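Local coordinates for 6-phosphogluconate dehydratase (Shewanella oneidensis, PDB 2GP4), which catalyses the dehydration of 6-phosphogluconate in the Entner-Doudoroff pathway and is seen here in its apo form, without the iron-sulfur cluster, at residues K523-T528 and I564-L569; G530-A535 and A541-T546; A485-C490 and G515-K520; P467-D472 and D478-S483; Q26-R31 and F343-D348. One frame throughout, in Å; residues are numbered along the deposited sequence.

Contact 1. Residues K523-T528 and I564-L569; sequences KVALMT and IRVDAL
Ala525 CB meets Val566 CG1 at 3.4 Å. This is a close apolar contact, and it lies where the two strands come nearest, with 7.4 Å between the Ala525 and Val566 CA atoms. CG1 of Val566 sits between its own backbone N and carbonyl carbon (chi1 52°), which brings that methyl up to the alanine. Met527, modelled as selenomethionine, and Ile564 also face each other. Met527 CE and Ile564 CG2 are modelled closer than two carbons allow, so the detail of this second pair is doubtful.

No hydrogen bond joins the segments. All four touching residues are buried, and the contact is wholly apolar. Strands 524-528 and 563-567 are not neighbours in the mixed sheet, because 490-494 and 463-471 lie between them in its order. Their meeting across two intervening strands is consistent with a strongly curled sheet.

Backbone hydrogen bonds tie Ala525 to Cys490 and Val492 of the adjoining strand 490-494. Val491 touches both Met527 and Ile564. Val464 of strand 463-471 touches Val566, and Ala468 of the same strand touches Ile564. On the other side of strand 524-528, Val524 and Leu526 turn away from this core and pack on helix 511-519.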
# COMPACT_ATOMS: atom_id res chain seq x y z
N LYS A 523 -10.73 28.23 5.43
CA LYS A 523 -9.82 27.29 6.08
C LYS A 523 -10.58 26.02 6.40
O LYS A 523 -11.43 25.99 7.29
CB LYS A 523 -9.20 27.92 7.34
CG LYS A 523 -8.38 29.18 7.07
CD LYS A 523 -7.49 29.56 8.25
CE LYS A 523 -6.11 28.89 8.18
NZ LYS A 523 -6.13 27.39 8.37
N VAL A 524 -10.29 24.96 5.66
CA VAL A 524 -11.09 23.75 5.73
C VAL A 524 -10.25 22.49 5.88
O VAL A 524 -9.11 22.44 5.42
CB VAL A 524 -12.02 23.60 4.49
CG1 VAL A 524 -13.10 24.66 4.51
CG2 VAL A 524 -11.22 23.66 3.18
N ALA A 525 -10.82 21.48 6.54
CA ALA A 525 -10.16 20.19 6.69
C ALA A 525 -11.17 19.05 6.71
O ALA A 525 -12.35 19.26 6.99
CB ALA A 525 -9.31 20.17 7.95
N LEU A 526 -10.68 17.86 6.39
CA LEU A 526 -11.46 16.64 6.43
C LEU A 526 -11.04 15.78 7.61
O LEU A 526 -9.86 15.69 7.92
CB LEU A 526 -11.26 15.81 5.17
CG LEU A 526 -12.15 15.97 3.94
CD1 LEU A 526 -13.63 16.08 4.32
CD2 LEU A 526 -11.71 17.14 3.11
N MSE A 527 -12.03 15.15 8.24
CA MSE A 527 -11.76 14.13 9.24
C MSE A 527 -12.73 12.97 9.02
O MSE A 527 -13.94 13.16 9.05
CB MSE A 527 -11.89 14.69 10.65
CG MSE A 527 -11.32 13.77 11.72
SE MSE A 527 -11.64 14.47 13.51
CE MSE A 527 -11.01 16.27 13.16
N THR A 528 -12.18 11.78 8.80
CA THR A 528 -13.01 10.60 8.60
C THR A 528 -12.40 9.35 9.22
O THR A 528 -11.17 9.24 9.34
CB THR A 528 -13.36 10.37 7.09
OG1 THR A 528 -14.32 9.31 6.97
CG2 THR A 528 -12.11 10.04 6.27
N ILE A 564 -12.64 21.69 16.27
CA ILE A 564 -11.70 20.61 16.01
C ILE A 564 -10.40 21.19 15.48
O ILE A 564 -10.40 21.97 14.53
CB ILE A 564 -12.26 19.62 14.99
CG1 ILE A 564 -13.18 18.62 15.67
CG2 ILE A 564 -11.13 18.90 14.25
CD1 ILE A 564 -14.18 17.98 14.73
N ARG A 565 -9.29 20.80 16.11
CA ARG A 565 -7.98 21.26 15.68
C ARG A 565 -7.29 20.12 14.95
O ARG A 565 -7.00 19.08 15.54
CB ARG A 565 -7.15 21.72 16.89
CG ARG A 565 -5.77 22.29 16.53
CD ARG A 565 -4.91 22.58 17.77
NE ARG A 565 -5.50 23.59 18.65
CZ ARG A 565 -5.73 23.43 19.95
NH1 ARG A 565 -5.42 22.30 20.57
NH2 ARG A 565 -6.28 24.42 20.64
N VAL A 566 -7.05 20.30 13.65
CA VAL A 566 -6.15 19.43 12.90
C VAL A 566 -4.81 20.14 12.72
O VAL A 566 -4.69 21.08 11.94
CB VAL A 566 -6.77 18.89 11.56
CG1 VAL A 566 -7.31 20.02 10.71
CG2 VAL A 566 -5.75 18.06 10.78
N ASP A 567 -3.83 19.70 13.48
CA ASP A 567 -2.50 20.29 13.45
C ASP A 567 -1.50 19.27 12.92
O ASP A 567 -1.07 18.37 13.64
CB ASP A 567 -2.11 20.76 14.86
CG ASP A 567 -0.92 21.71 14.85
OD1 ASP A 567 0.09 21.43 14.17
OD2 ASP A 567 -1.00 22.75 15.56
N ALA A 568 -1.16 19.40 11.64
CA ALA A 568 -0.22 18.49 10.99
C ALA A 568 1.23 18.87 11.28
O ALA A 568 2.16 18.12 10.96
CB ALA A 568 -0.47 18.45 9.49
N LEU A 569 1.41 20.03 11.90
CA LEU A 569 2.72 20.53 12.28
C LEU A 569 3.22 19.84 13.55
O LEU A 569 4.36 19.38 13.60
CB LEU A 569 2.63 22.04 12.52
CG LEU A 569 3.65 23.02 11.95
CD1 LEU A 569 3.46 24.37 12.65
CD2 LEU A 569 5.10 22.54 12.10

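Contact 2. Residues G530-A535 and A541-T546; sequences GRMSGA and AAIHLT
His544 holds Gly530 by its backbone and meets Arg531 CB with the edge of its ring. Its N donates to Gly530 O at 2.8 Å, with an N-H...O angle of 156°, and approaches nearly along the C=O axis. From CB the side chain leaves beside its own backbone N, with CG anti to the carbonyl carbon (chi1 -55°). This turns the CD2 edge of the imidazole toward the same oxygen. CG passes 4.2 Å from Gly530 O, and CD2 comes to 3.3 Å from that oxygen, which lies near the ring plane. NE2 ends 3.5 Å from Arg531 CB, also at the edge. An alanine here would keep the backbone bond, but Arg531 CB would probably lose the ring edge beside it, and a gap open next to the loop.

The loop joins strand 524-528 to its parallel neighbour 541-546 without a helix. Its Gly-Arg-Met-Ser-Gly run matches a loop at the active-site cleft of related dehydratases, and probably lies there in this enzyme too. The chain turns a corner at His544, and Thr546 OG1 donates to His544 O.

Met532, a selenomethionine, makes the apolar part of the contact. Its side chain slants across that of Ile543, with SE 4.2 Å from Ile543 CG2, and its CE rests on Ala541 CB at 3.6 Å. The Arg531 chain extends away from His544, and its guanidinium end binds Met504 O and Asn322 OD1.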
# COMPACT_ATOMS: atom_id res chain seq x y z
N GLY A 530 -12.89 6.72 7.70
CA GLY A 530 -12.66 6.03 6.44
C GLY A 530 -11.45 6.55 5.69
O GLY A 530 -10.45 6.93 6.29
N ARG A 531 -11.57 6.58 4.37
CA ARG A 531 -10.46 6.89 3.47
C ARG A 531 -10.99 7.50 2.18
O ARG A 531 -12.17 7.36 1.87
CB ARG A 531 -9.67 5.61 3.15
CG ARG A 531 -10.52 4.49 2.54
CD ARG A 531 -9.68 3.35 2.02
NE ARG A 531 -10.49 2.25 1.50
CZ ARG A 531 -10.02 1.19 0.83
NH1 ARG A 531 -8.71 1.08 0.59
NH2 ARG A 531 -10.84 0.25 0.40
N MSE A 532 -10.12 8.16 1.43
CA MSE A 532 -10.46 8.64 0.09
C MSE A 532 -9.84 7.71 -0.96
O MSE A 532 -9.58 6.54 -0.67
CB MSE A 532 -9.99 10.08 -0.11
CG MSE A 532 -11.00 11.11 0.33
SE MSE A 532 -11.07 11.29 2.27
CE MSE A 532 -10.32 13.09 2.39
N SER A 533 -9.62 8.23 -2.16
CA SER A 533 -8.96 7.48 -3.25
C SER A 533 -7.60 6.87 -2.87
O SER A 533 -7.11 5.98 -3.55
CB SER A 533 -8.77 8.40 -4.46
OG SER A 533 -8.02 9.55 -4.11
N GLY A 534 -7.01 7.36 -1.79
CA GLY A 534 -5.65 6.97 -1.42
C GLY A 534 -4.58 7.94 -1.91
O GLY A 534 -3.42 7.84 -1.51
N ALA A 535 -4.99 8.88 -2.76
CA ALA A 535 -4.09 9.89 -3.31
C ALA A 535 -3.87 11.06 -2.33
O ALA A 535 -4.48 11.10 -1.26
CB ALA A 535 -4.64 10.41 -4.66
N ALA A 541 -6.35 16.39 5.36
CA ALA A 541 -7.34 15.35 5.64
C ALA A 541 -6.82 14.34 6.67
O ALA A 541 -5.84 13.64 6.43
CB ALA A 541 -7.72 14.64 4.35
N ALA A 542 -7.47 14.30 7.83
CA ALA A 542 -7.19 13.27 8.83
C ALA A 542 -8.04 12.05 8.49
O ALA A 542 -9.26 12.12 8.54
CB ALA A 542 -7.49 13.78 10.22
N ILE A 543 -7.37 10.96 8.13
CA ILE A 543 -8.05 9.76 7.61
C ILE A 543 -7.72 8.51 8.44
O ILE A 543 -6.75 8.50 9.20
CB ILE A 543 -7.69 9.49 6.11
CG1 ILE A 543 -6.19 9.25 5.92
CG2 ILE A 543 -8.17 10.64 5.22
CD1 ILE A 543 -5.80 8.69 4.56
N HIS A 544 -8.53 7.46 8.29
CA HIS A 544 -8.35 6.20 9.04
C HIS A 544 -8.51 6.41 10.56
O HIS A 544 -8.03 5.60 11.35
CB HIS A 544 -6.98 5.55 8.74
CG HIS A 544 -6.73 5.32 7.28
ND1 HIS A 544 -5.69 4.54 6.82
CD2 HIS A 544 -7.38 5.75 6.17
CE1 HIS A 544 -5.71 4.51 5.50
NE2 HIS A 544 -6.73 5.24 5.08
N LEU A 545 -9.20 7.49 10.95
CA LEU A 545 -9.45 7.79 12.36
C LEU A 545 -9.95 6.56 13.12
O LEU A 545 -10.86 5.85 12.67
CB LEU A 545 -10.42 8.97 12.54
CG LEU A 545 -10.63 9.43 13.99
CD1 LEU A 545 -9.31 9.80 14.68
CD2 LEU A 545 -11.61 10.60 14.07
N THR A 546 -9.35 6.34 14.28
CA THR A 546 -9.54 5.15 15.06
C THR A 546 -9.48 5.53 16.54
O THR A 546 -8.61 6.32 16.95
CB THR A 546 -8.46 4.09 14.71
OG1 THR A 546 -8.51 3.82 13.30
CG2 THR A 546 -8.68 2.78 15.47

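Contact 3. Residues A485-C490 and G515-K520; sequences ALDRDC and GSLQDK
Leu486 and Leu517 meet where the turn that leads into strand 490-494 packs on helix 511-519. The turn completes the crossover of a beta-alpha-beta unit made by strand 463-471, helix 477-482 and strand 490-494. It is an inverse gamma turn centred on Asp487, closed by Arg488 N donating to Leu486 O at 2.7 Å.

Leu517 points from the helix toward this turn. Its CG lies 3.5 Å from Leu486 O, so the leucine branch point sits against the carbonyl that closes the turn. CD2 goes to Leu486 CB at 3.6 Å, the two side chains crossing at about a right angle. CD1 takes the other direction and lies 3.9 Å from Asp487 OD1. The torsions of Leu517 fall off the staggered positions (chi1 -101°), so the methyl positions may be less certain. Leu517 also touches Val524 and Phe481. With an alanine in place of Leu517 both methyls go, and Leu486 CB would probably face a gap, leaving the turn less firmly seated on the helix.

Arg488 turns away from the helix. Its NE donates to Ala485 O at 2.9 Å, the oxygen lying 30° out of the guanidinium plane, so the arginine straps its own loop together.

No hydrogen bond crosses the contact. Asp487 OD1 and Lys520 NZ, of opposite charge, stand 4.7 Å apart. Any attraction between them is probably modest, and the apolar leucine pair carries the join.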
# COMPACT_ATOMS: atom_id res chain seq x y z
N ALA A 485 -23.86 26.17 3.51
CA ALA A 485 -23.51 25.82 4.89
C ALA A 485 -22.01 25.56 5.09
O ALA A 485 -21.53 25.56 6.23
CB ALA A 485 -24.33 24.62 5.37
N LEU A 486 -21.28 25.35 3.99
CA LEU A 486 -19.83 25.11 4.06
C LEU A 486 -18.99 26.32 3.62
O LEU A 486 -17.76 26.26 3.62
CB LEU A 486 -19.45 23.89 3.22
CG LEU A 486 -20.14 22.54 3.47
CD1 LEU A 486 -19.66 21.52 2.45
CD2 LEU A 486 -19.89 22.05 4.89
N ASP A 487 -19.66 27.41 3.25
CA ASP A 487 -18.97 28.62 2.80
C ASP A 487 -18.39 29.40 3.98
O ASP A 487 -18.64 30.60 4.14
CB ASP A 487 -19.92 29.51 1.98
CG ASP A 487 -20.29 28.89 0.63
OD1 ASP A 487 -19.66 27.89 0.20
OD2 ASP A 487 -21.22 29.43 -0.02
N ARG A 488 -17.63 28.69 4.81
CA ARG A 488 -16.95 29.25 5.98
C ARG A 488 -15.86 28.29 6.44
O ARG A 488 -15.79 27.15 5.96
CB ARG A 488 -17.94 29.53 7.13
CG ARG A 488 -19.07 28.52 7.31
CD ARG A 488 -18.65 27.33 8.13
NE ARG A 488 -19.73 26.36 8.31
CZ ARG A 488 -20.47 26.25 9.41
NH1 ARG A 488 -20.27 27.04 10.45
NH2 ARG A 488 -21.42 25.33 9.46
N ASP A 489 -14.99 28.74 7.33
CA ASP A 489 -14.01 27.86 7.95
C ASP A 489 -14.76 26.74 8.67
O ASP A 489 -15.68 27.00 9.44
CB ASP A 489 -13.13 28.63 8.95
CG ASP A 489 -12.33 29.74 8.30
OD1 ASP A 489 -12.42 29.94 7.07
OD2 ASP A 489 -11.59 30.43 9.03
N CYS A 490 -14.36 25.49 8.41
CA CYS A 490 -15.01 24.33 9.02
C CYS A 490 -14.16 23.07 8.88
O CYS A 490 -13.33 22.97 7.97
CB CYS A 490 -16.40 24.09 8.42
SG CYS A 490 -16.39 23.91 6.62
N GLY A 515 -11.71 21.25 -1.72
CA GLY A 515 -10.66 21.96 -2.46
C GLY A 515 -11.13 23.30 -2.98
O GLY A 515 -10.41 24.30 -2.87
N SER A 516 -12.34 23.34 -3.53
CA SER A 516 -12.92 24.60 -4.02
C SER A 516 -13.24 25.56 -2.87
O SER A 516 -13.17 26.78 -3.04
CB SER A 516 -14.16 24.35 -4.89
OG SER A 516 -15.30 23.99 -4.13
N LEU A 517 -13.58 25.02 -1.70
CA LEU A 517 -13.77 25.79 -0.48
C LEU A 517 -12.47 26.43 0.01
O LEU A 517 -12.47 27.59 0.44
CB LEU A 517 -14.36 24.91 0.62
CG LEU A 517 -15.85 24.96 0.97
CD1 LEU A 517 -16.74 25.37 -0.20
CD2 LEU A 517 -16.29 23.61 1.55
N GLN A 518 -11.38 25.66 -0.05
CA GLN A 518 -10.05 26.16 0.26
C GLN A 518 -9.61 27.22 -0.76
O GLN A 518 -9.04 28.25 -0.38
CB GLN A 518 -9.04 25.00 0.32
CG GLN A 518 -7.61 25.40 0.71
CD GLN A 518 -6.70 24.21 0.97
OE1 GLN A 518 -6.77 23.58 2.02
NE2 GLN A 518 -5.82 23.91 0.01
N ASP A 519 -9.90 26.97 -2.04
CA ASP A 519 -9.54 27.88 -3.14
C ASP A 519 -10.16 29.26 -2.98
O ASP A 519 -9.51 30.27 -3.26
CB ASP A 519 -9.92 27.28 -4.50
CG ASP A 519 -9.00 26.14 -4.91
OD1 ASP A 519 -8.06 25.80 -4.16
OD2 ASP A 519 -9.22 25.57 -6.00
N LYS A 520 -11.41 29.29 -2.52
CA LYS A 520 -12.14 30.52 -2.24
C LYS A 520 -11.57 31.29 -1.04
O LYS A 520 -11.98 32.42 -0.78
CB LYS A 520 -13.62 30.22 -1.98
CG LYS A 520 -14.39 29.71 -3.19
CD LYS A 520 -15.88 29.69 -2.89
CE LYS A 520 -16.69 29.24 -4.10
NZ LYS A 520 -18.14 29.58 -3.93

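Contact 4. Residues P467-D472 and D478-S483; sequences PAVVID and DALFKS
No ring or amide lies between Leu480 and its partners Val469 and Ile471. Flat groups take no part across the contact, and those described here are on helix 477-482 and at its end. The carboxylate of Asp478 receives Lys482 NZ at OD2, 2.8 Å away on the syn side and 20° out of its plane. The carbonyl of Leu480 is met from above its plane by Ser483 OG, 3.1 Å from Leu480 O. The ring of Phe481 points to helix 511-519, where it touches Leu513 and Leu517.

Across the contact, one methyl does the work. Leu480 CD2 reaches Val469 CG1 at 3.6 Å and Ile471 CG2 at 3.9 Å. The side chains slide past each other in opposite directions. The CG1 methyl of Val469 is anti to the backbone N (chi1 169°), while CG2 of Ile471 lies beside its own N. Both strand residues point toward the helix, and Val470 between them points away.

This is helix 477-482 lying on strand 463-471 within a beta-alpha-beta unit. Leu480 is the residue through which the helix meets the strand here. The salt bridge and the serine bond tie the helix and its C-terminal end internally. No hydrogen bond crosses between the two segments, so burial of methyl groups probably accounts for their contact.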
# COMPACT_ATOMS: atom_id res chain seq x y z
N PRO A 467 -14.95 25.08 13.53
CA PRO A 467 -16.16 24.36 13.93
C PRO A 467 -16.44 23.13 13.06
O PRO A 467 -16.09 23.11 11.87
CB PRO A 467 -17.27 25.41 13.78
CG PRO A 467 -16.68 26.47 12.89
CD PRO A 467 -15.24 26.50 13.23
N ALA A 468 -17.08 22.12 13.65
CA ALA A 468 -17.31 20.85 12.96
C ALA A 468 -18.58 20.84 12.14
O ALA A 468 -19.55 21.53 12.46
CB ALA A 468 -17.33 19.70 13.96
N VAL A 469 -18.55 20.04 11.07
CA VAL A 469 -19.72 19.77 10.24
C VAL A 469 -19.82 18.24 10.05
O VAL A 469 -19.00 17.64 9.35
CB VAL A 469 -19.63 20.51 8.87
CG1 VAL A 469 -20.71 20.02 7.91
CG2 VAL A 469 -19.75 22.03 9.07
N VAL A 470 -20.81 17.64 10.70
CA VAL A 470 -20.90 16.18 10.81
C VAL A 470 -21.89 15.58 9.81
O VAL A 470 -23.03 16.01 9.72
CB VAL A 470 -21.30 15.73 12.25
CG1 VAL A 470 -21.19 14.22 12.40
CG2 VAL A 470 -20.44 16.42 13.30
N ILE A 471 -21.42 14.58 9.06
CA ILE A 471 -22.28 13.75 8.21
C ILE A 471 -21.85 12.28 8.32
O ILE A 471 -20.71 11.99 8.65
CB ILE A 471 -22.28 14.21 6.73
CG1 ILE A 471 -20.86 14.40 6.20
CG2 ILE A 471 -23.08 15.50 6.57
CD1 ILE A 471 -20.76 14.45 4.68
N ASP A 472 -22.78 11.36 8.08
CA ASP A 472 -22.47 9.93 8.17
C ASP A 472 -22.57 9.21 6.83
O ASP A 472 -22.59 7.98 6.76
CB ASP A 472 -23.32 9.24 9.26
CG ASP A 472 -24.82 9.35 9.02
OD1 ASP A 472 -25.26 9.65 7.89
OD2 ASP A 472 -25.57 9.11 9.99
N ASP A 478 -23.13 17.28 -0.65
CA ASP A 478 -23.48 18.17 -1.75
C ASP A 478 -24.64 19.13 -1.42
O ASP A 478 -24.58 20.32 -1.75
CB ASP A 478 -23.79 17.37 -3.02
CG ASP A 478 -23.90 18.25 -4.26
OD1 ASP A 478 -22.95 19.02 -4.54
OD2 ASP A 478 -24.94 18.16 -4.95
N ALA A 479 -25.67 18.62 -0.76
CA ALA A 479 -26.83 19.43 -0.36
C ALA A 479 -26.44 20.51 0.66
O ALA A 479 -26.97 21.63 0.64
CB ALA A 479 -27.93 18.55 0.19
N LEU A 480 -25.50 20.16 1.53
CA LEU A 480 -24.97 21.04 2.55
C LEU A 480 -24.14 22.14 1.89
O LEU A 480 -24.23 23.32 2.26
CB LEU A 480 -24.11 20.22 3.51
CG LEU A 480 -23.99 20.49 5.01
CD1 LEU A 480 -25.31 20.90 5.66
CD2 LEU A 480 -23.45 19.24 5.67
N PHE A 481 -23.35 21.74 0.89
CA PHE A 481 -22.53 22.65 0.09
C PHE A 481 -23.39 23.64 -0.70
O PHE A 481 -23.07 24.83 -0.78
CB PHE A 481 -21.65 21.82 -0.85
CG PHE A 481 -20.83 22.64 -1.81
CD1 PHE A 481 -21.34 23.01 -3.05
CD2 PHE A 481 -19.54 23.03 -1.48
CE1 PHE A 481 -20.59 23.76 -3.95
CE2 PHE A 481 -18.77 23.77 -2.37
CZ PHE A 481 -19.30 24.14 -3.61
N LYS A 482 -24.47 23.14 -1.29
CA LYS A 482 -25.39 23.94 -2.11
C LYS A 482 -26.21 24.96 -1.32
O LYS A 482 -26.65 25.97 -1.87
CB LYS A 482 -26.34 23.02 -2.89
CG LYS A 482 -25.72 22.40 -4.12
CD LYS A 482 -26.62 21.34 -4.72
CE LYS A 482 -26.13 20.94 -6.10
NZ LYS A 482 -26.75 19.67 -6.54
N SER A 483 -26.42 24.69 -0.03
CA SER A 483 -27.15 25.61 0.84
C SER A 483 -26.21 26.62 1.49
O SER A 483 -26.62 27.40 2.36
CB SER A 483 -27.95 24.85 1.91
OG SER A 483 -27.09 24.26 2.88

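Contact 5. Residues Q26-R31 and F343-D348; sequences QSVTDR and FSELSD
Helix 26-31 and helix 343-347 pack nearly antiparallel, with their axes 10.1 Å apart at closest and 161° between their directions. Val28 and Leu346 meet at the centre, their side chains crossing at a slant. Val28 CG1 lies 3.8 Å from Leu346 CG, and Val28 CB is 3.9 Å from Leu346 CD2. The valine CB and CG1 thus lie against the leucine branch point and its methyls, and both residues are buried.

A salt bridge closes the outer side. Arg31 leaves its helix with CG anti to the backbone N (chi1 -177°) and bends at chi3, which carries the guanidinium across to Glu345. NH1 donates to Glu345 OE1 at 2.7 Å, and NH2 adds a weak bond to the same oxygen at 2.9 Å. OE1 is thus gripped twice, at the guanidinium edge. The two flat groups are turned 41° apart, so this is not a coplanar, two-oxygen pairing. NH1 meets OE1 on the syn side. NH2 has a second charged partner in Asp342, one turn earlier on the glutamate's helix. The two acids probably steady the arginine and offset its charge.

Helix 304-316 packs against the pair, its Ile311 touching Leu346 and its Val308 touching Thr29. Helix 340-347 is also tied to strand 440-445, by Ser344 OG to Leu442 N and Ser347 OG to Leu440 N.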
# COMPACT_ATOMS: atom_id res chain seq x y z
N GLN A 26 17.51 2.63 10.43
CA GLN A 26 18.09 1.60 11.28
C GLN A 26 17.35 1.52 12.62
O GLN A 26 17.06 0.43 13.11
CB GLN A 26 19.59 1.82 11.49
CG GLN A 26 20.30 0.63 12.17
CD GLN A 26 20.14 -0.69 11.41
OE1 GLN A 26 19.29 -1.51 11.75
NE2 GLN A 26 20.96 -0.88 10.37
N SER A 27 17.04 2.69 13.18
CA SER A 27 16.34 2.80 14.45
C SER A 27 14.94 2.18 14.40
O SER A 27 14.56 1.42 15.29
CB SER A 27 16.24 4.26 14.88
OG SER A 27 15.45 4.40 16.04
N VAL A 28 14.19 2.52 13.36
CA VAL A 28 12.82 2.07 13.21
C VAL A 28 12.78 0.56 12.94
O VAL A 28 11.93 -0.14 13.48
CB VAL A 28 12.06 2.87 12.11
CG1 VAL A 28 10.68 2.27 11.81
CG2 VAL A 28 11.91 4.32 12.55
N THR A 29 13.72 0.08 12.12
CA THR A 29 13.90 -1.35 11.86
C THR A 29 14.14 -2.12 13.16
O THR A 29 13.46 -3.12 13.42
CB THR A 29 15.05 -1.62 10.86
OG1 THR A 29 14.79 -0.94 9.63
CG2 THR A 29 15.20 -3.11 10.60
N ASP A 30 15.10 -1.65 13.96
CA ASP A 30 15.40 -2.27 15.25
C ASP A 30 14.19 -2.30 16.19
O ASP A 30 13.98 -3.28 16.92
CB ASP A 30 16.55 -1.54 15.95
CG ASP A 30 17.88 -1.70 15.23
OD1 ASP A 30 17.99 -2.52 14.29
OD2 ASP A 30 18.83 -0.98 15.63
N ARG A 31 13.41 -1.22 16.18
CA ARG A 31 12.22 -1.12 17.02
C ARG A 31 11.20 -2.20 16.63
O ARG A 31 10.59 -2.82 17.50
CB ARG A 31 11.59 0.27 16.91
CG ARG A 31 10.37 0.46 17.81
CD ARG A 31 9.94 1.92 17.85
NE ARG A 31 9.52 2.40 16.53
CZ ARG A 31 9.24 3.66 16.23
NH1 ARG A 31 9.32 4.60 17.16
NH2 ARG A 31 8.87 3.97 15.00
N PHE A 343 5.65 4.39 10.28
CA PHE A 343 5.42 5.08 9.01
C PHE A 343 5.79 6.56 9.08
O PHE A 343 6.50 7.07 8.21
CB PHE A 343 3.96 4.93 8.57
CG PHE A 343 3.65 3.61 7.92
CD1 PHE A 343 3.82 3.44 6.55
CD2 PHE A 343 3.18 2.55 8.67
CE1 PHE A 343 3.54 2.22 5.94
CE2 PHE A 343 2.88 1.33 8.07
CZ PHE A 343 3.07 1.16 6.71
N SER A 344 5.32 7.21 10.14
CA SER A 344 5.48 8.64 10.35
C SER A 344 6.94 9.03 10.55
O SER A 344 7.40 10.03 10.00
CB SER A 344 4.63 9.08 11.56
OG SER A 344 4.65 10.48 11.74
N GLU A 345 7.67 8.22 11.31
CA GLU A 345 9.09 8.49 11.59
C GLU A 345 10.00 8.13 10.42
O GLU A 345 11.02 8.80 10.19
CB GLU A 345 9.53 7.84 12.92
CG GLU A 345 8.91 8.55 14.13
CD GLU A 345 8.97 7.77 15.44
OE1 GLU A 345 9.68 6.74 15.52
OE2 GLU A 345 8.29 8.21 16.40
N LEU A 346 9.63 7.11 9.66
CA LEU A 346 10.34 6.77 8.43
C LEU A 346 10.15 7.85 7.38
O LEU A 346 11.11 8.22 6.69
CB LEU A 346 9.90 5.42 7.86
CG LEU A 346 10.44 4.19 8.58
CD1 LEU A 346 9.74 2.94 8.10
CD2 LEU A 346 11.96 4.06 8.41
N SER A 347 8.92 8.35 7.28
CA SER A 347 8.57 9.39 6.31
C SER A 347 9.49 10.60 6.43
O SER A 347 9.94 11.15 5.42
CB SER A 347 7.11 9.81 6.50
OG SER A 347 6.77 10.89 5.64
N ASP A 348 9.79 11.00 7.67
CA ASP A 348 10.69 12.12 7.94
C ASP A 348 12.08 11.95 7.34
O ASP A 348 12.76 12.94 7.08
CB ASP A 348 10.80 12.36 9.45
CG ASP A 348 9.55 12.96 10.04
OD1 ASP A 348 8.67 13.45 9.29
OD2 ASP A 348 9.44 12.95 11.28

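Contacts 1 to 4 all belong to the C-terminal sheet domain. Contact 1 is its hub, with its centre about 12 Å from that of contact 2, 13 Å from that of contact 3 and 16 Å from that of contact 4. Contact 2 is nested in the chain loop that contact 1 closes. Leu526 O and Ala542 N, probably hydrogen-bonded at 2.8 Å, join their strands. The centres of contacts 3 and 4 are about 11 Å apart, and Leu480 O probably accepts from Ala485 N at 3.1 Å. Contact 5 stands apart among the helices, its centre about 38 Å from that of contact 4 but its nearest atoms about 9 Å from contact 2, whose loop probably borders the active-site cleft.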